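PDB 5V00: uncharacterized protein from Pseudomonas fluorescens, which is of unknown biochemical function but, as the bicupin protein HutD, is involved in histidine utilization. Local coordinates for residues B[76-87]-B[102-113]; B[140-151]-B[161-172]. One frame throughout, in Å; residues are numbered along the deposited sequence.

Interaction 1: B[76-87]-B[102-113]. With FMT (formic acid), chain K.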
loop_
_atom_site.group_PDB
_atom_site.type_symbol
_atom_site.label_atom_id
_atom_site.label_comp_id
_atom_site.label_asym_id
_atom_site.label_seq_id
_atom_site.Cartn_x
_atom_site.Cartn_y
_atom_site.Cartn_z
ATOM N N ALA B 76 -19.073 9.043 -18.161
ATOM C CA ALA B 76 -19.223 10.344 -18.846
ATOM C C ALA B 76 -19.533 11.499 -17.911
ATOM O O ALA B 76 -19.504 12.649 -18.357
ATOM C CB ALA B 76 -20.333 10.215 -19.927
ATOM N N GLY B 77 -19.821 11.255 -16.644
ATOM C CA GLY B 77 -20.102 12.269 -15.678
ATOM C C GLY B 77 -21.335 12.017 -14.910
ATOM O O GLY B 77 -22.036 11.047 -15.202
ATOM N N MET B 78 -21.511 12.791 -13.873
ATOM C CA MET B 78 -22.681 12.739 -13.007
ATOM C C MET B 78 -22.992 14.087 -12.410
ATOM O O MET B 78 -22.268 15.061 -12.652
ATOM C CB MET B 78 -22.554 11.597 -11.948
ATOM C CG MET B 78 -21.276 11.745 -11.158
ATOM S SD MET B 78 -21.218 13.017 -9.970
ATOM C CE MET B 78 -19.721 12.279 -9.054
ATOM N N VAL B 79 -24.152 14.185 -11.725
ATOM C CA VAL B 79 -24.587 15.405 -11.097
ATOM C C VAL B 79 -24.649 15.324 -9.615
ATOM O O VAL B 79 -25.258 14.403 -9.044
ATOM C CB VAL B 79 -26.041 15.779 -11.643
ATOM C CG1 VAL B 79 -26.591 16.927 -10.842
ATOM C CG2 VAL B 79 -25.879 16.160 -13.086
ATOM N N LEU B 80 -24.028 16.262 -8.948
ATOM C CA LEU B 80 -24.087 16.353 -7.521
ATOM C C LEU B 80 -24.969 17.441 -7.010
ATOM O O LEU B 80 -24.976 18.557 -7.548
ATOM C CB LEU B 80 -22.659 16.648 -6.886
ATOM C CG LEU B 80 -21.638 15.575 -6.925
ATOM C CD1 LEU B 80 -20.498 16.066 -5.988
ATOM C CD2 LEU B 80 -22.098 14.223 -6.415
ATOM N N THR B 81 -25.689 17.157 -5.921
ATOM C CA THR B 81 -26.359 18.160 -5.196
ATOM C C THR B 81 -25.710 18.280 -3.822
ATOM O O THR B 81 -25.686 17.298 -3.083
ATOM C CB THR B 81 -27.887 17.832 -5.062
ATOM O OG1 THR B 81 -28.419 17.686 -6.383
ATOM C CG2 THR B 81 -28.617 18.924 -4.373
ATOM N N VAL B 82 -25.198 19.450 -3.494
ATOM C CA VAL B 82 -24.492 19.700 -2.227
ATOM C C VAL B 82 -25.328 20.668 -1.407
ATOM O O VAL B 82 -25.535 21.832 -1.831
ATOM C CB VAL B 82 -23.150 20.378 -2.500
ATOM C CG1 VAL B 82 -22.353 20.582 -1.218
ATOM C CG2 VAL B 82 -22.417 19.510 -3.516
ATOM N N ASP B 83 -25.752 20.205 -0.237
ATOM C CA ASP B 83 -26.555 21.031 0.704
ATOM C C ASP B 83 -27.751 21.683 0.002
ATOM O O ASP B 83 -27.995 22.877 0.156
ATOM C CB ASP B 83 -25.716 22.072 1.328
ATOM C CG ASP B 83 -24.540 21.448 2.153
ATOM O OD1 ASP B 83 -24.785 20.428 2.782
ATOM O OD2 ASP B 83 -23.457 22.019 2.136
ATOM N N GLY B 84 -28.397 20.905 -0.829
ATOM C CA GLY B 84 -29.497 21.474 -1.661
ATOM C C GLY B 84 -29.236 22.753 -2.500
ATOM O O GLY B 84 -30.213 23.335 -2.955
ATOM N N GLU B 85 -27.963 23.190 -2.702
ATOM C CA GLU B 85 -27.573 24.213 -3.702
ATOM C C GLU B 85 -27.971 23.723 -5.087
ATOM O O GLU B 85 -28.452 22.599 -5.225
ATOM C CB GLU B 85 -26.084 24.436 -3.730
ATOM C CG GLU B 85 -25.513 25.021 -2.448
ATOM C CD GLU B 85 -23.999 24.876 -2.361
ATOM O OE1 GLU B 85 -23.326 24.425 -3.325
ATOM O OE2 GLU B 85 -23.462 25.205 -1.288
ATOM N N GLU B 86 -27.777 24.542 -6.141
ATOM C CA GLU B 86 -28.213 24.058 -7.485
ATOM C C GLU B 86 -27.340 22.891 -7.850
ATOM O O GLU B 86 -26.197 22.790 -7.398
ATOM C CB GLU B 86 -28.243 25.123 -8.641
ATOM C CG GLU B 86 -26.953 25.728 -9.058
ATOM C CD GLU B 86 -27.057 26.789 -10.159
ATOM O OE1 GLU B 86 -27.233 26.414 -11.334
ATOM O OE2 GLU B 86 -26.878 27.980 -9.851
ATOM N N GLN B 87 -27.881 22.022 -8.636
ATOM C CA GLN B 87 -27.202 20.859 -9.103
ATOM C C GLN B 87 -25.868 21.276 -9.812
ATOM O O GLN B 87 -25.790 22.331 -10.432
ATOM C CB GLN B 87 -28.036 20.187 -10.133
ATOM C CG GLN B 87 -29.319 19.657 -9.470
ATOM C CD GLN B 87 -30.260 19.003 -10.436
ATOM O OE1 GLN B 87 -29.836 18.502 -11.562
ATOM N NE2 GLN B 87 -31.572 18.917 -10.003
ATOM N N SER B 102 -20.814 18.535 4.495
ATOM C CA SER B 102 -21.955 18.772 3.627
ATOM C C SER B 102 -22.769 17.554 3.410
ATOM O O SER B 102 -22.297 16.430 3.373
ATOM C CB SER B 102 -21.552 19.351 2.241
ATOM O OG SER B 102 -21.091 20.723 2.367
ATOM N N GLN B 103 -24.073 17.781 3.140
ATOM C CA GLN B 103 -24.904 16.645 2.741
ATOM C C GLN B 103 -24.924 16.602 1.209
ATOM O O GLN B 103 -25.286 17.612 0.602
ATOM C CB GLN B 103 -26.365 16.820 3.314
ATOM C CG GLN B 103 -27.429 15.885 2.747
ATOM C CD GLN B 103 -28.839 16.553 2.893
ATOM O OE1 GLN B 103 -29.364 17.162 1.951
ATOM N NE2 GLN B 103 -29.381 16.529 4.101
ATOM N N VAL B 104 -24.570 15.454 0.632
ATOM C CA VAL B 104 -24.296 15.359 -0.806
ATOM C C VAL B 104 -24.969 14.209 -1.358
ATOM O O VAL B 104 -24.948 13.131 -0.766
ATOM C CB VAL B 104 -22.745 15.304 -1.131
ATOM C CG1 VAL B 104 -22.502 15.040 -2.599
ATOM C CG2 VAL B 104 -22.088 16.541 -0.629
ATOM N N SER B 105 -25.605 14.361 -2.544
ATOM C CA SER B 105 -26.112 13.239 -3.212
ATOM C C SER B 105 -25.758 13.326 -4.678
ATOM O O SER B 105 -25.546 14.408 -5.219
ATOM C CB SER B 105 -27.665 13.078 -2.971
ATOM O OG SER B 105 -28.283 14.140 -3.570
ATOM N N CYS B 106 -25.693 12.192 -5.274
ATOM C CA CYS B 106 -25.296 12.008 -6.635
ATOM C C CYS B 106 -26.412 11.428 -7.494
ATOM O O CYS B 106 -27.053 10.434 -7.086
ATOM C CB CYS B 106 -24.154 10.979 -6.623
ATOM S SG CYS B 106 -23.429 10.547 -8.146
ATOM N N ARG B 107 -26.600 11.978 -8.691
ATOM C CA ARG B 107 -27.502 11.455 -9.688
ATOM C C ARG B 107 -26.781 11.040 -10.908
ATOM O O ARG B 107 -26.057 11.840 -11.572
ATOM C CB ARG B 107 -28.657 12.517 -10.018
ATOM C CG ARG B 107 -29.673 11.992 -10.991
ATOM C CD ARG B 107 -30.845 12.981 -11.117
ATOM N NE ARG B 107 -30.465 14.321 -11.544
ATOM C CZ ARG B 107 -30.390 14.731 -12.837
ATOM N NH1 ARG B 107 -30.662 13.893 -13.857
ATOM N NH2 ARG B 107 -30.017 15.967 -13.108
ATOM N N LEU B 108 -26.796 9.752 -11.176
ATOM C CA LEU B 108 -26.189 9.206 -12.325
ATOM C C LEU B 108 -27.110 9.541 -13.514
ATOM O O LEU B 108 -28.350 9.688 -13.317
ATOM C CB LEU B 108 -25.918 7.677 -12.195
ATOM C CG LEU B 108 -25.105 7.282 -10.963
ATOM C CD1 LEU B 108 -24.900 5.795 -11.021
ATOM C CD2 LEU B 108 -23.758 8.002 -10.965
ATOM N N ILE B 109 -26.524 9.896 -14.625
ATOM C CA ILE B 109 -27.222 10.319 -15.881
ATOM C C ILE B 109 -26.906 9.284 -16.927
ATOM O O ILE B 109 -27.809 8.788 -17.572
ATOM C CB ILE B 109 -26.729 11.642 -16.509
ATOM C CG1 ILE B 109 -26.727 12.778 -15.520
ATOM C CG2 ILE B 109 -27.591 11.990 -17.729
ATOM C CD1 ILE B 109 -28.035 12.876 -14.789
ATOM N N THR B 110 -25.626 8.958 -17.113
ATOM C CA THR B 110 -25.235 7.949 -18.117
ATOM C C THR B 110 -24.740 6.654 -17.535
ATOM O O THR B 110 -23.955 5.973 -18.126
ATOM C CB THR B 110 -24.151 8.505 -19.022
ATOM O OG1 THR B 110 -23.117 9.167 -18.239
ATOM C CG2 THR B 110 -24.862 9.464 -20.036
ATOM N N GLY B 111 -25.200 6.280 -16.381
ATOM C CA GLY B 111 -24.749 5.037 -15.876
ATOM C C GLY B 111 -23.535 5.203 -14.934
ATOM O O GLY B 111 -23.233 6.311 -14.460
ATOM N N PRO B 112 -22.935 4.070 -14.590
ATOM C CA PRO B 112 -21.999 4.064 -13.447
ATOM C C PRO B 112 -20.749 4.881 -13.760
ATOM O O PRO B 112 -20.382 5.087 -14.910
ATOM C CB PRO B 112 -21.658 2.547 -13.302
ATOM C CG PRO B 112 -22.934 1.851 -13.793
ATOM C CD PRO B 112 -23.290 2.682 -15.009
ATOM N N ILE B 113 -20.157 5.346 -12.688
ATOM C CA ILE B 113 -19.019 6.257 -12.758
ATOM C C ILE B 113 -17.973 5.714 -11.804
ATOM O O ILE B 113 -18.344 5.135 -10.726
ATOM C CB ILE B 113 -19.482 7.608 -12.174
ATOM C CG1 ILE B 113 -20.542 8.238 -13.092
ATOM C CG2 ILE B 113 -18.381 8.608 -11.981
ATOM C CD1 ILE B 113 -20.129 8.315 -14.498
HETATM C C FMT K . -27.934 16.796 -1.053
HETATM O O1 FMT K . -28.787 16.019 -1.533
HETATM O O2 FMT K . -28.166 18.073 -0.720
HETATM O O HOH W 1 -21.045 6.951 -18.250
HETATM O O HOH W 2 -23.852 9.064 -14.752
#

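Interaction 2: B[140-151]-B[161-172]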
loop_
_atom_site.group_PDB
_atom_site.type_symbol
_atom_site.label_atom_id
_atom_site.label_comp_id
_atom_site.label_asym_id
_atom_site.label_seq_id
_atom_site.Cartn_x
_atom_site.Cartn_y
_atom_site.Cartn_z
ATOM N N SER B 140 9.308 20.860 -4.892
ATOM C CA SER B 140 8.448 20.872 -3.726
ATOM C C SER B 140 9.133 20.402 -2.467
ATOM O O SER B 140 9.871 19.396 -2.509
ATOM C CB SER B 140 7.207 20.047 -3.982
ATOM O OG SER B 140 6.358 20.130 -2.853
ATOM N N THR B 141 8.821 21.078 -1.325
ATOM C CA THR B 141 9.250 20.630 -0.050
ATOM C C THR B 141 8.253 19.686 0.628
ATOM O O THR B 141 8.479 19.288 1.788
ATOM C CB THR B 141 9.487 21.817 0.895
ATOM O OG1 THR B 141 8.234 22.504 1.115
ATOM C CG2 THR B 141 10.545 22.785 0.405
ATOM N N ALA B 142 7.164 19.341 -0.005
ATOM C CA ALA B 142 6.100 18.606 0.628
ATOM C C ALA B 142 6.620 17.243 1.110
ATOM O O ALA B 142 7.508 16.614 0.487
ATOM C CB ALA B 142 4.942 18.381 -0.305
ATOM N N GLN B 143 6.076 16.814 2.244
ATOM C CA GLN B 143 6.549 15.555 2.801
ATOM C C GLN B 143 6.115 14.342 1.989
ATOM O O GLN B 143 6.890 13.340 1.886
ATOM C CB GLN B 143 5.982 15.344 4.195
ATOM C CG GLN B 143 6.430 16.257 5.275
ATOM C CD GLN B 143 5.492 16.065 6.547
ATOM O OE1 GLN B 143 4.369 15.325 6.581
ATOM N NE2 GLN B 143 5.942 16.735 7.603
ATOM N N THR B 144 4.911 14.405 1.435
ATOM C CA THR B 144 4.401 13.313 0.593
ATOM C C THR B 144 3.937 13.867 -0.745
ATOM O O THR B 144 3.264 14.879 -0.816
ATOM C CB THR B 144 3.212 12.629 1.279
ATOM O OG1 THR B 144 3.660 12.085 2.513
ATOM C CG2 THR B 144 2.615 11.523 0.427
ATOM N N VAL B 145 4.373 13.232 -1.784
ATOM C CA VAL B 145 3.982 13.562 -3.144
ATOM C C VAL B 145 3.389 12.359 -3.802
ATOM O O VAL B 145 3.997 11.267 -3.808
ATOM C CB VAL B 145 5.165 14.138 -4.013
ATOM C CG1 VAL B 145 4.623 14.485 -5.403
ATOM C CG2 VAL B 145 5.786 15.333 -3.340
ATOM N N LEU B 146 2.231 12.521 -4.446
ATOM C CA LEU B 146 1.501 11.435 -5.040
ATOM C C LEU B 146 1.276 11.771 -6.527
ATOM O O LEU B 146 0.938 12.956 -6.868
ATOM C CB LEU B 146 0.125 11.194 -4.370
ATOM C CG LEU B 146 0.268 10.851 -2.899
ATOM C CD1 LEU B 146 -1.060 11.246 -2.225
ATOM C CD2 LEU B 146 0.443 9.343 -2.792
ATOM N N VAL B 147 1.451 10.803 -7.376
ATOM C CA VAL B 147 1.234 10.928 -8.829
ATOM C C VAL B 147 0.319 9.822 -9.267
ATOM O O VAL B 147 0.715 8.674 -9.315
ATOM C CB VAL B 147 2.535 10.931 -9.676
ATOM C CG1 VAL B 147 2.251 11.147 -11.126
ATOM C CG2 VAL B 147 3.500 11.998 -9.205
ATOM N N PHE B 148 -0.919 10.174 -9.663
ATOM C CA PHE B 148 -1.948 9.191 -10.043
ATOM C C PHE B 148 -2.201 9.276 -11.531
ATOM O O PHE B 148 -2.612 10.327 -12.040
ATOM C CB PHE B 148 -3.250 9.503 -9.299
ATOM C CG PHE B 148 -4.408 8.613 -9.658
ATOM C CD1 PHE B 148 -4.488 7.327 -9.143
ATOM C CD2 PHE B 148 -5.430 9.072 -10.481
ATOM C CE1 PHE B 148 -5.512 6.489 -9.491
ATOM C CE2 PHE B 148 -6.432 8.245 -10.888
ATOM C CZ PHE B 148 -6.550 6.964 -10.326
ATOM N N SER B 149 -1.919 8.206 -12.256
ATOM C CA SER B 149 -2.032 8.140 -13.711
ATOM C C SER B 149 -3.442 7.904 -14.255
ATOM O O SER B 149 -4.147 7.016 -13.722
ATOM C CB SER B 149 -1.146 6.994 -14.234
ATOM O OG SER B 149 -1.346 6.806 -15.609
ATOM N N VAL B 150 -3.824 8.635 -15.311
ATOM C CA VAL B 150 -5.015 8.296 -16.063
ATOM C C VAL B 150 -4.634 8.032 -17.511
ATOM O O VAL B 150 -5.400 8.335 -18.410
ATOM C CB VAL B 150 -6.155 9.337 -15.886
ATOM C CG1 VAL B 150 -6.655 9.381 -14.438
ATOM C CG2 VAL B 150 -5.721 10.704 -16.342
ATOM N N ALA B 151 -3.433 7.509 -17.735
ATOM C CA ALA B 151 -2.943 7.281 -19.108
ATOM C C ALA B 151 -2.235 5.963 -19.177
ATOM O O ALA B 151 -1.841 5.383 -18.132
ATOM C CB ALA B 151 -2.004 8.373 -19.551
ATOM N N LEU B 161 3.917 4.438 -15.004
ATOM C CA LEU B 161 2.636 4.183 -14.437
ATOM C C LEU B 161 1.593 4.007 -15.516
ATOM O O LEU B 161 1.402 4.871 -16.388
ATOM C CB LEU B 161 2.223 5.367 -13.585
ATOM C CG LEU B 161 3.197 5.901 -12.568
ATOM C CD1 LEU B 161 2.538 7.054 -11.835
ATOM C CD2 LEU B 161 3.457 4.774 -11.578
ATOM N N GLY B 162 0.861 2.888 -15.465
ATOM C CA GLY B 162 -0.270 2.691 -16.290
ATOM C C GLY B 162 -1.524 3.225 -15.693
ATOM O O GLY B 162 -1.484 3.953 -14.662
ATOM N N HIS B 163 -2.698 2.935 -16.329
ATOM C CA HIS B 163 -3.964 3.506 -15.880
ATOM C C HIS B 163 -4.267 3.207 -14.432
ATOM O O HIS B 163 -4.306 2.023 -14.030
ATOM C CB HIS B 163 -5.196 3.034 -16.716
ATOM C CG HIS B 163 -5.386 3.772 -17.978
ATOM N ND1 HIS B 163 -6.209 4.876 -18.063
ATOM C CD2 HIS B 163 -4.837 3.606 -19.204
ATOM C CE1 HIS B 163 -6.185 5.326 -19.314
ATOM N NE2 HIS B 163 -5.331 4.608 -20.011
ATOM N N HIS B 164 -4.371 4.227 -13.617
ATOM C CA HIS B 164 -4.762 4.194 -12.206
ATOM C C HIS B 164 -3.702 3.650 -11.268
ATOM O O HIS B 164 -3.960 3.545 -10.079
ATOM C CB HIS B 164 -6.076 3.490 -11.952
ATOM C CG HIS B 164 -7.170 3.989 -12.841
ATOM N ND1 HIS B 164 -8.364 3.296 -12.993
ATOM C CD2 HIS B 164 -7.262 5.112 -13.599
ATOM C CE1 HIS B 164 -9.152 3.996 -13.806
ATOM N NE2 HIS B 164 -8.518 5.102 -14.189
ATOM N N ASP B 165 -2.484 3.499 -11.795
ATOM C CA ASP B 165 -1.329 3.239 -10.947
ATOM C C ASP B 165 -0.935 4.567 -10.271
ATOM O O ASP B 165 -1.242 5.661 -10.822
ATOM C CB ASP B 165 -0.145 2.715 -11.774
ATOM C CG ASP B 165 -0.347 1.334 -12.385
ATOM O OD1 ASP B 165 -1.238 0.557 -11.927
ATOM O OD2 ASP B 165 0.416 1.017 -13.328
ATOM N N CYS B 166 -0.314 4.504 -9.098
ATOM C CA CYS B 166 0.041 5.711 -8.334
ATOM C C CYS B 166 1.426 5.619 -7.738
ATOM O O CYS B 166 1.716 4.650 -7.073
ATOM C CB CYS B 166 -0.971 5.844 -7.185
ATOM S SG CYS B 166 -0.882 7.322 -6.197
ATOM N N LEU B 167 2.279 6.622 -7.977
ATOM C CA LEU B 167 3.568 6.726 -7.364
ATOM C C LEU B 167 3.447 7.583 -6.144
ATOM O O LEU B 167 2.668 8.567 -6.114
ATOM C CB LEU B 167 4.528 7.339 -8.358
ATOM C CG LEU B 167 5.948 7.460 -7.851
ATOM C CD1 LEU B 167 6.962 7.083 -8.896
ATOM C CD2 LEU B 167 6.219 8.821 -7.261
ATOM N N GLN B 168 4.137 7.206 -5.065
ATOM C CA GLN B 168 4.157 7.938 -3.808
ATOM C C GLN B 168 5.595 8.167 -3.344
ATOM O O GLN B 168 6.387 7.217 -3.281
ATOM C CB GLN B 168 3.431 7.201 -2.724
ATOM C CG GLN B 168 3.433 7.857 -1.362
ATOM C CD GLN B 168 2.443 7.222 -0.360
ATOM O OE1 GLN B 168 1.557 6.467 -0.734
ATOM N NE2 GLN B 168 2.502 7.693 0.880
ATOM N N VAL B 169 5.925 9.430 -3.075
ATOM C CA VAL B 169 7.204 9.764 -2.441
ATOM C C VAL B 169 6.836 10.070 -1.009
ATOM O O VAL B 169 5.882 10.849 -0.684
ATOM C CB VAL B 169 7.893 10.988 -3.058
ATOM C CG1 VAL B 169 9.198 11.266 -2.266
ATOM C CG2 VAL B 169 8.064 10.849 -4.491
ATOM N N ASP B 170 7.552 9.513 -0.044
ATOM C CA ASP B 170 7.285 9.746 1.406
ATOM C C ASP B 170 8.564 10.203 2.087
ATOM O O ASP B 170 9.650 9.941 1.605
ATOM C CB ASP B 170 6.949 8.476 2.154
ATOM C CG ASP B 170 5.518 8.071 2.070
ATOM O OD1 ASP B 170 4.618 8.947 2.175
ATOM O OD2 ASP B 170 5.346 6.792 2.052
ATOM N N GLY B 171 8.389 10.857 3.216
ATOM C CA GLY B 171 9.546 11.297 4.038
ATOM C C GLY B 171 10.474 12.278 3.413
ATOM O O GLY B 171 11.645 12.357 3.721
ATOM N N ASN B 172 9.963 13.103 2.524
ATOM C CA ASN B 172 10.835 14.102 1.938
ATOM C C ASN B 172 11.145 15.188 2.932
ATOM O O ASN B 172 10.198 15.659 3.640
ATOM C CB ASN B 172 10.116 14.712 0.750
ATOM C CG ASN B 172 10.893 15.830 0.142
ATOM O OD1 ASN B 172 12.078 15.590 -0.180
ATOM N ND2 ASN B 172 10.224 16.962 -0.208
HETATM O O HOH W 3 5.963 11.438 4.530
#

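Interaction 1: B[76-87]-B[102-113]
M78, L80 and V82 of strand 78-82 meet V104 and C106 of strand 104-108 on the inner face of a four-stranded antiparallel sheet, probably part of the N-terminal cupin. The two middle strands run at 157° to each other, and paired backbone hydrogen bonds join V79 with R107 and T81 with S105. The M78 side chain can be followed outward. CB sits 3.5 Å from R107 O and also touches CD2 of L108. A chi1 of 55° puts CG between the backbone N and carbonyl carbon, near C106 SG and 4.1 Å from I113 CG1. The chain then bends, bringing SD to 3.8 Å from C106 SG, which CE still reaches, more loosely. F60 and F96 cover L80 on this face.

On the other face R107 lies alongside V79 and gives NH2 to Q87 OE1 at 3.0 Å. The oxygen is near the guanidinium plane, although the amide is turned 65° away from it. At the type I' turn V82-E85, both carboxylate oxygens of D83 are met on their syn sides, by donors somewhat out of the carboxylate plane: Q103 N at 2.8 Å from OD1 and S102 OG at 2.7 Å from OD2. An alanine in place of S102 takes away OG, and the D83 carboxylate, left in this pair with Q103 N alone, would probably be freer to turn. A formate, probably from the crystallisation liquor, bridges turn and strand: G84 N binds its O2 at 2.8 Å, and S105 OG donates to its O1 at 2.8 Å.

Interaction 2: B[140-151]-B[161-172]
The rings of F148 and H164 are nearly parallel, with planes 12° apart, but are slid so far that their centroids stand 5.6 Å from each other and they barely overlap. Contact falls to F148 CZ, 3.8 Å from H164 CD2, which the ring reaches with CG anti to the backbone N (chi1 177°). S149 O lies in plane at the edge of the H164 imidazole, and H163 CB lies loosely over the rim of one face. F148 meets C166 CB at its own edge, and F116 also stacks on F148. The H163 imidazole carries A151 C over one face.

Strands 144-149 and 166-170 are antiparallel neighbours within a five-stranded sheet, apparently of the C-terminal cupin, which strand 10-14 from the N-terminus completes at one edge. V145 pairs with V169 and V147 with L167 through two backbone hydrogen bonds each. On the face shared with F148, L146 CD2 lies 3.6 Å from Q168 CG. The Q168 amide is fixed at both ends, NE2 giving a 2.8 Å bond to D170 OD1 while OE1 accepts from T35 and W14.

S149 N donates to D165 O and S149 O accepts from H164 N; S149 OG accepts A151 N at 3.1 Å, an ST turn. At the far end N172 N binds Q143 O; N172 CG is anti to its backbone N, and ND2 reaches A142 O at 2.8 Å, 37° above that carbonyl plane.

Overall arrangement
Interactions 1 and 2 follow one another along the chain and lie on opposite sides of its centre, their centres 28 Å apart and their nearest atoms about 9 Å apart without touching. Each pairs two antiparallel strands, but in different sheets. One connection is strand 113-120: it begins at I113, the last residue of interaction 1, and carries F116, which stacks on F148 of interaction 2. Formates occur at both, one on the turn of 76-87 and strand 104-108, another close to G162; these probably come from the crystallisation liquor and do not by themselves define an active site. D165 of interaction 2 also packs on G41 of the second subunit.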